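PDB 5WZJ: pumilio homolog 23 from Arabidopsis thaliana, which binds RNA sequence-specifically through a half-ring of pumilio repeats, recognising 18S rRNA, and probably regulates translation and mRNA stability through 3'-UTRs. Local coordinates for residues A[66-71]-A[101-106]; A[279-284]-A[315-320]; A[326-331]-A[360-365]. All coordinates share one frame; numbering follows the deposited sequence.

Contact 1: residues A[66-71]-A[101-106]; sequences HVLQTL and SHVAES. With nucleotides of chain B.
The hydroxyl of Ser-106 is gripped by two groups from the facing helix. Gln-69 NE2 donates to Ser-106 OG at 3.0 Å, and the oxygen lies in the plane of the Gln-69 amide. Glu-73 is the other hydrogen-bond partner of Ser-106 OG. The bond from NE2 probably fixes the rotation of the amide and turns OE1 toward the RNA. Gln-69 OE1 accepts from N1 of G11 of chain B at 2.8 Å and from N2 of the same base at 3.0 Å. The extended chain (chi2 -174°) carries CD out toward the base. An alanine here would probably leave N1 and N2 of G11 without their acceptor and Ser-106 OG without one of its partners. The G11 base lies between two imidazoles. His-66 CE1 sits 3.2 Å from G11 C2 on one side, and C5 of G11 lies over the centre of the His-102 ring on the other. The opposite face of His-102 is covered, nearer its rim, by N2 of G10 of chain B. Ser-101 OG and Glu-105 OE1 read G10, the latter accepting from N1 at 2.7 Å. A serine and a glutamate so placed are the classic guanine-reading pair of pumilio repeats. Arg-154 holds the other Glu-105 oxygen by a salt bridge. Leu-68 CD2 meets Val-103 CG1 at 3.7 Å, the side chains crossing at about a right angle. The helices, of Pumilio 1 and Pumilio 2, run parallel, their segment axes 8.8 Å apart at closest approach; helix 55-59 packs behind Leu-68 and Val-103, and helix 146-160 flanks Ser-101 and Glu-105.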
# COMPACT_ATOMS: atom_id res chain seq x y z
N HIS A 66 -4.79 -29.22 10.14
CA HIS A 66 -3.53 -28.60 10.53
C HIS A 66 -2.35 -29.53 10.27
O HIS A 66 -1.28 -29.09 9.84
CB HIS A 66 -3.59 -28.17 12.00
CG HIS A 66 -4.60 -27.10 12.27
ND1 HIS A 66 -4.29 -25.76 12.28
CD2 HIS A 66 -5.94 -27.17 12.49
CE1 HIS A 66 -5.37 -25.05 12.53
NE2 HIS A 66 -6.40 -25.88 12.64
N VAL A 67 -2.52 -30.83 10.55
CA VAL A 67 -1.45 -31.79 10.26
C VAL A 67 -1.21 -31.87 8.76
O VAL A 67 -0.07 -31.89 8.30
CB VAL A 67 -1.80 -33.17 10.85
CG1 VAL A 67 -0.71 -34.18 10.51
CG2 VAL A 67 -1.98 -33.06 12.36
N LEU A 68 -2.29 -31.89 7.97
CA LEU A 68 -2.15 -31.98 6.52
C LEU A 68 -1.39 -30.77 5.98
O LEU A 68 -0.57 -30.91 5.06
CB LEU A 68 -3.53 -32.13 5.88
CG LEU A 68 -3.64 -32.40 4.38
CD1 LEU A 68 -2.70 -33.53 3.93
CD2 LEU A 68 -5.09 -32.72 4.01
N GLN A 69 -1.62 -29.59 6.55
CA GLN A 69 -0.83 -28.41 6.17
C GLN A 69 0.66 -28.67 6.37
O GLN A 69 1.48 -28.33 5.51
CB GLN A 69 -1.24 -27.19 6.99
CG GLN A 69 -2.57 -26.58 6.61
CD GLN A 69 -2.82 -25.30 7.37
OE1 GLN A 69 -3.48 -25.31 8.41
NE2 GLN A 69 -2.28 -24.20 6.87
N THR A 70 1.02 -29.21 7.54
CA THR A 70 2.41 -29.53 7.82
C THR A 70 2.96 -30.52 6.80
O THR A 70 4.07 -30.33 6.30
CB THR A 70 2.52 -30.11 9.24
OG1 THR A 70 1.99 -29.16 10.18
CG2 THR A 70 3.99 -30.40 9.59
N LEU A 71 2.19 -31.56 6.47
CA LEU A 71 2.65 -32.54 5.49
C LEU A 71 2.88 -31.90 4.11
O LEU A 71 3.87 -32.19 3.43
CB LEU A 71 1.64 -33.67 5.38
CG LEU A 71 1.33 -34.39 6.69
CD1 LEU A 71 0.30 -35.46 6.46
CD2 LEU A 71 2.60 -34.99 7.29
N SER A 101 -9.65 -24.62 3.42
CA SER A 101 -9.05 -23.55 2.62
C SER A 101 -7.59 -23.32 2.99
O SER A 101 -6.78 -22.94 2.14
CB SER A 101 -9.86 -22.26 2.76
OG SER A 101 -9.98 -21.85 4.12
N HIS A 102 -7.22 -23.52 4.26
CA HIS A 102 -5.82 -23.36 4.65
C HIS A 102 -4.97 -24.53 4.15
O HIS A 102 -3.79 -24.35 3.85
CB HIS A 102 -5.72 -23.18 6.17
CG HIS A 102 -6.53 -22.02 6.67
ND1 HIS A 102 -6.01 -20.74 6.77
CD2 HIS A 102 -7.83 -21.92 7.04
CE1 HIS A 102 -6.96 -19.91 7.18
NE2 HIS A 102 -8.07 -20.61 7.36
N VAL A 103 -5.57 -25.72 4.06
CA VAL A 103 -4.90 -26.85 3.42
C VAL A 103 -4.64 -26.55 1.94
O VAL A 103 -3.55 -26.78 1.42
CB VAL A 103 -5.74 -28.13 3.58
CG1 VAL A 103 -5.18 -29.25 2.71
CG2 VAL A 103 -5.83 -28.56 5.07
N ALA A 104 -5.67 -26.04 1.24
CA ALA A 104 -5.49 -25.68 -0.16
C ALA A 104 -4.39 -24.62 -0.32
O ALA A 104 -3.55 -24.72 -1.23
CB ALA A 104 -6.82 -25.18 -0.74
N GLU A 105 -4.37 -23.62 0.55
CA GLU A 105 -3.34 -22.59 0.42
C GLU A 105 -1.95 -23.12 0.78
O GLU A 105 -0.95 -22.67 0.22
CB GLU A 105 -3.68 -21.39 1.30
CG GLU A 105 -4.84 -20.53 0.77
CD GLU A 105 -4.95 -19.20 1.52
OE1 GLU A 105 -5.87 -19.04 2.34
OE2 GLU A 105 -4.10 -18.31 1.29
N SER A 106 -1.87 -24.08 1.72
CA SER A 106 -0.59 -24.71 2.01
C SER A 106 -0.08 -25.48 0.80
O SER A 106 1.12 -25.49 0.53
CB SER A 106 -0.70 -25.64 3.23
OG SER A 106 -0.71 -24.88 4.44
P G B 11 -13.62 -18.27 10.60
OP1 G B 11 -14.86 -18.19 9.79
OP2 G B 11 -13.51 -17.54 11.89
O5' G B 11 -13.39 -19.82 10.83
C5' G B 11 -12.53 -20.33 11.84
C4' G B 11 -12.21 -21.77 11.55
O4' G B 11 -11.06 -21.81 10.65
C3' G B 11 -11.83 -22.64 12.75
O3' G B 11 -12.23 -24.00 12.50
C2' G B 11 -10.32 -22.57 12.73
O2' G B 11 -9.69 -23.65 13.40
C1' G B 11 -10.04 -22.59 11.22
N9 G B 11 -8.73 -22.02 10.88
C8 G B 11 -8.30 -20.73 11.08
N7 G B 11 -7.04 -20.55 10.74
C5 G B 11 -6.62 -21.80 10.29
C6 G B 11 -5.37 -22.24 9.80
O6 G B 11 -4.34 -21.57 9.65
N1 G B 11 -5.38 -23.60 9.48
C2 G B 11 -6.47 -24.43 9.60
N2 G B 11 -6.30 -25.72 9.22
N3 G B 11 -7.65 -24.04 10.05
C4 G B 11 -7.65 -22.73 10.39
P G B 10 -12.05 -12.03 9.00
OP1 G B 10 -13.02 -11.75 10.08
OP2 G B 10 -10.65 -11.60 9.10
O5' G B 10 -11.99 -13.60 8.76
C5' G B 10 -13.15 -14.36 8.44
C4' G B 10 -12.80 -15.83 8.30
O4' G B 10 -11.91 -15.98 7.16
C3' G B 10 -12.06 -16.44 9.50
O3' G B 10 -12.40 -17.82 9.64
C2' G B 10 -10.61 -16.35 9.08
O2' G B 10 -9.75 -17.28 9.70
C1' G B 10 -10.71 -16.61 7.57
N9 G B 10 -9.56 -16.07 6.85
C8 G B 10 -8.97 -14.84 7.08
N7 G B 10 -7.90 -14.67 6.36
C5 G B 10 -7.77 -15.84 5.62
C6 G B 10 -6.81 -16.22 4.66
O6 G B 10 -5.85 -15.57 4.26
N1 G B 10 -7.05 -17.49 4.15
C2 G B 10 -8.09 -18.30 4.51
N2 G B 10 -8.17 -19.50 3.90
N3 G B 10 -9.00 -17.96 5.41
C4 G B 10 -8.78 -16.73 5.92

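Contact 2: residues A[279-284]-A[315-320]; sequences ESMKDN and FELSVD. With nucleotides of chain B.
Met-281 and Leu-317 form the buried half of this contact. Their side chains cross at about a right angle, with Leu-317 CD2 4.1 Å from Met-281 CB. The Met-281 chain then bends away to Val-309 and Phe-310 of helix 299-310, while Leu-317 also packs on Ile-327. Next to this apolar patch the stem of Lys-282 passes over the carboxylate of Asp-320, with Lys-282 CG 3.5 Å from Asp-320 CG. The carboxylate is itself held: OD2 accepts from the backbone N of Ala-323 and of Cys-322, so it caps the start of helix 323-332. The segments lie in Pumilio 5 and Pumilio 6 of the superhelix; each ends in a turn that leads into a helix touching the RNA. In 279-284, Ser-280 to Asp-283 make a type I beta turn, and Asp-283 is the N-cap of helix 284-296. The outer half is exposed and rests on polar contacts. Lys-282 is extended to its tip (chi4 -177°), and NZ makes a salt bridge with Glu-316 OE2 at 3.1 Å, where the oxygen offers its anti lone pair. A water accepts from NZ at 2.8 Å and donates to Glu-316 O at 2.9 Å. At the RNA side, O2' of G7 of chain B donates to Asn-284 OD1 at 2.6 Å; a weak bond joins Asn-284 ND2 to O4' of A8 of chain B.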
# COMPACT_ATOMS: atom_id res chain seq x y z
N GLU A 279 -23.69 4.67 -10.91
CA GLU A 279 -24.63 4.43 -9.81
C GLU A 279 -24.14 3.40 -8.81
O GLU A 279 -24.61 3.38 -7.67
CB GLU A 279 -25.99 3.99 -10.35
CG GLU A 279 -26.89 5.13 -10.79
CD GLU A 279 -28.09 4.66 -11.61
OE1 GLU A 279 -28.30 3.43 -11.73
OE2 GLU A 279 -28.82 5.53 -12.14
N SER A 280 -23.22 2.52 -9.21
CA SER A 280 -22.68 1.52 -8.29
C SER A 280 -21.42 2.00 -7.58
O SER A 280 -20.88 1.26 -6.75
CB SER A 280 -22.39 0.21 -9.04
OG SER A 280 -23.53 -0.24 -9.75
N MET A 281 -20.94 3.21 -7.88
CA MET A 281 -19.62 3.66 -7.45
C MET A 281 -19.52 3.89 -5.94
O MET A 281 -18.41 3.95 -5.41
CB MET A 281 -19.25 4.95 -8.18
CG MET A 281 -17.75 5.23 -8.21
SD MET A 281 -16.88 3.96 -9.17
CE MET A 281 -17.50 4.28 -10.82
N LYS A 282 -20.65 4.03 -5.25
CA LYS A 282 -20.65 4.24 -3.81
C LYS A 282 -20.68 2.93 -3.03
O LYS A 282 -20.54 2.95 -1.80
CB LYS A 282 -21.83 5.13 -3.39
CG LYS A 282 -21.79 6.50 -4.06
CD LYS A 282 -22.99 7.37 -3.67
CE LYS A 282 -22.93 8.71 -4.40
NZ LYS A 282 -24.03 9.64 -4.00
N ASP A 283 -20.86 1.81 -3.72
CA ASP A 283 -20.79 0.51 -3.05
C ASP A 283 -19.37 0.24 -2.55
O ASP A 283 -18.39 0.53 -3.24
CB ASP A 283 -21.23 -0.58 -4.02
CG ASP A 283 -21.15 -1.95 -3.40
OD1 ASP A 283 -22.10 -2.30 -2.68
OD2 ASP A 283 -20.14 -2.66 -3.62
N ASN A 284 -19.26 -0.32 -1.35
CA ASN A 284 -17.91 -0.52 -0.81
C ASN A 284 -17.12 -1.54 -1.62
O ASN A 284 -15.92 -1.34 -1.86
CB ASN A 284 -17.95 -0.96 0.65
CG ASN A 284 -16.55 -1.21 1.20
OD1 ASN A 284 -15.77 -0.26 1.37
ND2 ASN A 284 -16.20 -2.47 1.43
N PHE A 315 -17.21 15.97 -7.60
CA PHE A 315 -17.38 16.42 -6.22
C PHE A 315 -18.36 15.53 -5.48
O PHE A 315 -18.12 15.16 -4.33
CB PHE A 315 -17.82 17.88 -6.15
CG PHE A 315 -18.06 18.36 -4.74
CD1 PHE A 315 -17.00 18.47 -3.86
CD2 PHE A 315 -19.34 18.62 -4.29
CE1 PHE A 315 -17.21 18.87 -2.55
CE2 PHE A 315 -19.55 19.02 -2.98
CZ PHE A 315 -18.48 19.16 -2.11
N GLU A 316 -19.47 15.16 -6.13
CA GLU A 316 -20.43 14.26 -5.48
C GLU A 316 -19.76 12.96 -5.05
O GLU A 316 -20.01 12.46 -3.94
CB GLU A 316 -21.61 13.96 -6.41
CG GLU A 316 -22.63 13.02 -5.76
CD GLU A 316 -23.71 12.54 -6.72
OE1 GLU A 316 -23.89 13.17 -7.79
OE2 GLU A 316 -24.37 11.52 -6.41
N LEU A 317 -18.91 12.39 -5.91
CA LEU A 317 -18.23 11.15 -5.56
C LEU A 317 -17.16 11.38 -4.50
O LEU A 317 -16.92 10.49 -3.66
CB LEU A 317 -17.63 10.52 -6.83
CG LEU A 317 -18.67 10.05 -7.86
CD1 LEU A 317 -18.02 9.64 -9.17
CD2 LEU A 317 -19.55 8.90 -7.32
N SER A 318 -16.56 12.57 -4.47
CA SER A 318 -15.53 12.88 -3.48
C SER A 318 -16.08 13.04 -2.07
O SER A 318 -15.32 12.92 -1.11
CB SER A 318 -14.79 14.16 -3.88
OG SER A 318 -14.10 13.97 -5.10
N VAL A 319 -17.38 13.31 -1.91
CA VAL A 319 -17.93 13.40 -0.56
C VAL A 319 -18.48 12.07 -0.07
O VAL A 319 -18.90 11.97 1.10
CB VAL A 319 -19.01 14.49 -0.45
CG1 VAL A 319 -18.44 15.84 -0.84
CG2 VAL A 319 -20.23 14.16 -1.30
N ASP A 320 -18.48 11.04 -0.91
CA ASP A 320 -18.97 9.74 -0.47
C ASP A 320 -17.87 8.96 0.24
O ASP A 320 -16.71 8.93 -0.20
CB ASP A 320 -19.50 8.94 -1.65
CG ASP A 320 -19.95 7.57 -1.23
OD1 ASP A 320 -21.02 7.49 -0.59
OD2 ASP A 320 -19.24 6.58 -1.52
P G B 7 -13.20 4.71 8.24
OP1 G B 7 -14.21 4.78 9.32
OP2 G B 7 -11.86 4.10 8.40
O5' G B 7 -13.82 3.88 7.03
C5' G B 7 -15.16 4.09 6.62
C4' G B 7 -15.49 3.26 5.40
O4' G B 7 -14.91 3.85 4.21
C3' G B 7 -14.95 1.85 5.39
O3' G B 7 -15.69 0.97 6.22
C2' G B 7 -15.00 1.50 3.91
O2' G B 7 -16.32 1.17 3.52
C1' G B 7 -14.62 2.84 3.27
N9 G B 7 -13.19 2.88 2.95
C8 G B 7 -12.14 3.06 3.82
N7 G B 7 -10.98 3.00 3.23
C5 G B 7 -11.28 2.75 1.89
C6 G B 7 -10.43 2.58 0.77
O6 G B 7 -9.19 2.63 0.75
N1 G B 7 -11.13 2.36 -0.41
C2 G B 7 -12.50 2.29 -0.48
N2 G B 7 -13.01 2.05 -1.69
N3 G B 7 -13.31 2.44 0.56
C4 G B 7 -12.64 2.67 1.71
P A B 8 -14.95 -0.23 6.99
OP1 A B 8 -15.98 -0.96 7.77
OP2 A B 8 -13.73 0.25 7.65
O5' A B 8 -14.45 -1.14 5.78
C5' A B 8 -13.59 -2.22 6.00
C4' A B 8 -14.20 -3.46 5.43
O4' A B 8 -14.23 -3.36 3.98
C3' A B 8 -13.47 -4.76 5.74
O3' A B 8 -13.90 -5.29 6.98
C2' A B 8 -13.86 -5.63 4.57
O2' A B 8 -15.18 -6.12 4.81
C1' A B 8 -13.93 -4.61 3.42
N9 A B 8 -12.68 -4.46 2.64
C8 A B 8 -11.42 -4.05 3.03
N7 A B 8 -10.55 -3.99 2.04
C5 A B 8 -11.28 -4.36 0.91
C6 A B 8 -10.96 -4.48 -0.45
N6 A B 8 -9.75 -4.27 -1.00
N1 A B 8 -11.95 -4.87 -1.29
C2 A B 8 -13.18 -5.10 -0.81
N3 A B 8 -13.60 -5.02 0.45
C4 A B 8 -12.59 -4.62 1.27
O HOH W 1 -21.05 4.59 0.07
O HOH W 2 -22.31 11.37 -2.53

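Contact 3: residues A[326-331]-A[360-365]; sequences VIQALI and SGVVAS. With nucleotides of chain B.
Gln-328 lies across the backbone of Gly-361, with Gln-328 CD 3.5 Å from Gly-361 C. Its CG is anti to its own carbonyl carbon (chi1 -74°), and the chain is extended from there toward the RNA. The amide meets the pairing edge of U5 of chain B with both ends. OE1 accepts from U5 N3 at 2.7 Å in a nearly straight bond of 172°, and NE2 donates to U5 O2 at 3.2 Å. A CB on Gly-361 would probably run into Gln-328 NE2 and U5 O2. The bare backbone is also used directly: Gly-361 N donates to O4 of U6 of chain B at 2.7 Å. Ser-365 backs the glutamine stem, with OG 3.6 Å from Gln-328 CB. The same hydroxyl donates to Gly-361 O, arriving from the opposite face of that carbonyl to Ser-365 N. No hydrogen bond links the two segments; behind Gln-328 the contact is mostly apolar. Ile-331 and Val-362 cross at about a right angle, with Ile-331 CD1 3.8 Å from Val-362 CG1. The CG2 branch of Ile-331 instead rests against the backbone of Ser-365. This is the parallel pairing of RNA-binding helices in a pumilio superhelix, the segment axes 3° from parallel. Helix 314-318 lies against both Ile-327 and Val-362, and helix 351-356 packs on Val-362 and Val-363.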
# COMPACT_ATOMS: atom_id res chain seq x y z
N VAL A 326 -12.15 6.13 -5.02
CA VAL A 326 -12.11 6.00 -6.47
C VAL A 326 -11.65 7.30 -7.11
O VAL A 326 -10.86 7.30 -8.06
CB VAL A 326 -13.49 5.57 -7.02
CG1 VAL A 326 -13.40 5.35 -8.53
CG2 VAL A 326 -13.98 4.30 -6.33
N ILE A 327 -12.15 8.43 -6.61
CA ILE A 327 -11.72 9.72 -7.15
C ILE A 327 -10.22 9.91 -6.92
O ILE A 327 -9.50 10.41 -7.79
CB ILE A 327 -12.56 10.86 -6.55
CG1 ILE A 327 -14.03 10.67 -6.91
CG2 ILE A 327 -12.06 12.22 -7.05
CD1 ILE A 327 -14.27 10.46 -8.44
N GLN A 328 -9.72 9.47 -5.76
CA GLN A 328 -8.29 9.56 -5.51
C GLN A 328 -7.49 8.77 -6.54
O GLN A 328 -6.47 9.25 -7.05
CB GLN A 328 -7.97 9.06 -4.10
CG GLN A 328 -8.37 10.02 -2.98
CD GLN A 328 -7.97 9.47 -1.62
OE1 GLN A 328 -6.90 8.87 -1.48
NE2 GLN A 328 -8.83 9.65 -0.62
N ALA A 329 -7.95 7.55 -6.85
CA ALA A 329 -7.29 6.76 -7.89
C ALA A 329 -7.43 7.43 -9.25
O ALA A 329 -6.47 7.48 -10.03
CB ALA A 329 -7.88 5.34 -7.92
N LEU A 330 -8.61 7.96 -9.56
CA LEU A 330 -8.80 8.64 -10.84
C LEU A 330 -7.84 9.83 -10.98
O LEU A 330 -7.16 9.98 -12.00
CB LEU A 330 -10.24 9.11 -10.99
CG LEU A 330 -10.56 9.88 -12.28
CD1 LEU A 330 -10.86 8.93 -13.44
CD2 LEU A 330 -11.75 10.76 -12.04
N ILE A 331 -7.81 10.69 -9.96
CA ILE A 331 -6.93 11.85 -9.98
C ILE A 331 -5.48 11.43 -10.20
O ILE A 331 -4.78 11.95 -11.07
CB ILE A 331 -7.09 12.66 -8.68
CG1 ILE A 331 -8.48 13.29 -8.58
CG2 ILE A 331 -6.02 13.75 -8.60
CD1 ILE A 331 -8.78 13.87 -7.20
N SER A 360 -9.49 14.67 2.94
CA SER A 360 -8.23 15.33 2.58
C SER A 360 -7.39 14.52 1.59
O SER A 360 -6.53 15.09 0.92
CB SER A 360 -7.42 15.62 3.85
OG SER A 360 -7.17 14.45 4.61
N GLY A 361 -7.60 13.21 1.48
CA GLY A 361 -6.87 12.44 0.48
C GLY A 361 -7.20 12.85 -0.94
O GLY A 361 -6.35 12.76 -1.83
N VAL A 362 -8.43 13.30 -1.18
CA VAL A 362 -8.78 13.82 -2.50
C VAL A 362 -7.95 15.06 -2.80
O VAL A 362 -7.39 15.20 -3.89
CB VAL A 362 -10.29 14.12 -2.59
CG1 VAL A 362 -10.63 14.72 -3.96
CG2 VAL A 362 -11.12 12.87 -2.32
N VAL A 363 -7.87 15.97 -1.83
CA VAL A 363 -7.08 17.18 -1.99
C VAL A 363 -5.61 16.83 -2.22
O VAL A 363 -4.97 17.34 -3.14
CB VAL A 363 -7.25 18.10 -0.77
CG1 VAL A 363 -6.36 19.33 -0.89
CG2 VAL A 363 -8.70 18.53 -0.64
N ALA A 364 -5.07 15.94 -1.38
CA ALA A 364 -3.69 15.50 -1.54
C ALA A 364 -3.43 14.93 -2.93
O ALA A 364 -2.39 15.19 -3.53
CB ALA A 364 -3.35 14.45 -0.47
N SER A 365 -4.36 14.12 -3.44
CA SER A 365 -4.14 13.52 -4.75
C SER A 365 -4.10 14.58 -5.84
O SER A 365 -3.27 14.51 -6.75
CB SER A 365 -5.23 12.49 -5.05
OG SER A 365 -5.20 11.43 -4.11
P U B 5 -3.33 4.90 6.95
OP1 U B 5 -3.51 4.96 8.42
OP2 U B 5 -3.65 3.69 6.16
O5' U B 5 -4.12 6.12 6.29
C5' U B 5 -3.96 7.44 6.79
C4' U B 5 -5.11 8.32 6.38
O4' U B 5 -5.06 8.53 4.94
C3' U B 5 -6.49 7.75 6.68
O3' U B 5 -7.38 8.82 6.93
C2' U B 5 -6.87 7.09 5.35
O2' U B 5 -8.25 6.93 5.15
C1' U B 5 -6.26 8.07 4.35
N1 U B 5 -5.91 7.48 3.05
C2 U B 5 -6.42 8.09 1.93
O2 U B 5 -7.15 9.06 1.99
N3 U B 5 -6.05 7.53 0.73
C4 U B 5 -5.24 6.44 0.55
O4 U B 5 -5.01 6.06 -0.59
C5 U B 5 -4.73 5.85 1.76
C6 U B 5 -5.07 6.38 2.95
P U B 6 -8.01 9.06 8.38
OP1 U B 6 -8.31 10.51 8.48
OP2 U B 6 -7.17 8.41 9.41
O5' U B 6 -9.37 8.23 8.31
C5' U B 6 -10.55 8.64 8.98
C4' U B 6 -11.77 8.22 8.20
O4' U B 6 -11.91 9.10 7.05
C3' U B 6 -11.72 6.79 7.65
O3' U B 6 -13.02 6.21 7.68
C2' U B 6 -11.27 7.00 6.20
O2' U B 6 -11.67 5.98 5.31
C1' U B 6 -11.93 8.33 5.86
N1 U B 6 -11.25 9.11 4.81
C2 U B 6 -11.88 9.24 3.58
O2 U B 6 -12.96 8.71 3.33
N3 U B 6 -11.21 9.99 2.65
C4 U B 6 -10.00 10.64 2.83
O4 U B 6 -9.51 11.30 1.90
C5 U B 6 -9.41 10.47 4.12
C6 U B 6 -10.04 9.73 5.05

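All three contacts line up along the RNA strand, chain B, within one NOP9-like PUF repeat domain. Contact 3 meets U5 and U6, contact 2 touches the sugars of G7 and A8, and contact 1 reads G10 and G11, so the RNA runs opposite to the protein chain. Contacts 2 and 3 are neighbours, with centres 12 Å apart. They share apolar packing: Leu-317 CB lies 3.6 Å from Ile-327 CG1, and Met-281 SD lies 3.8 Å from Val-326 CG1. Contact 1 stands apart, its centre about 40 Å from that of contact 2 and about 41 Å from that of contact 3, consistent with a long curved superhelix.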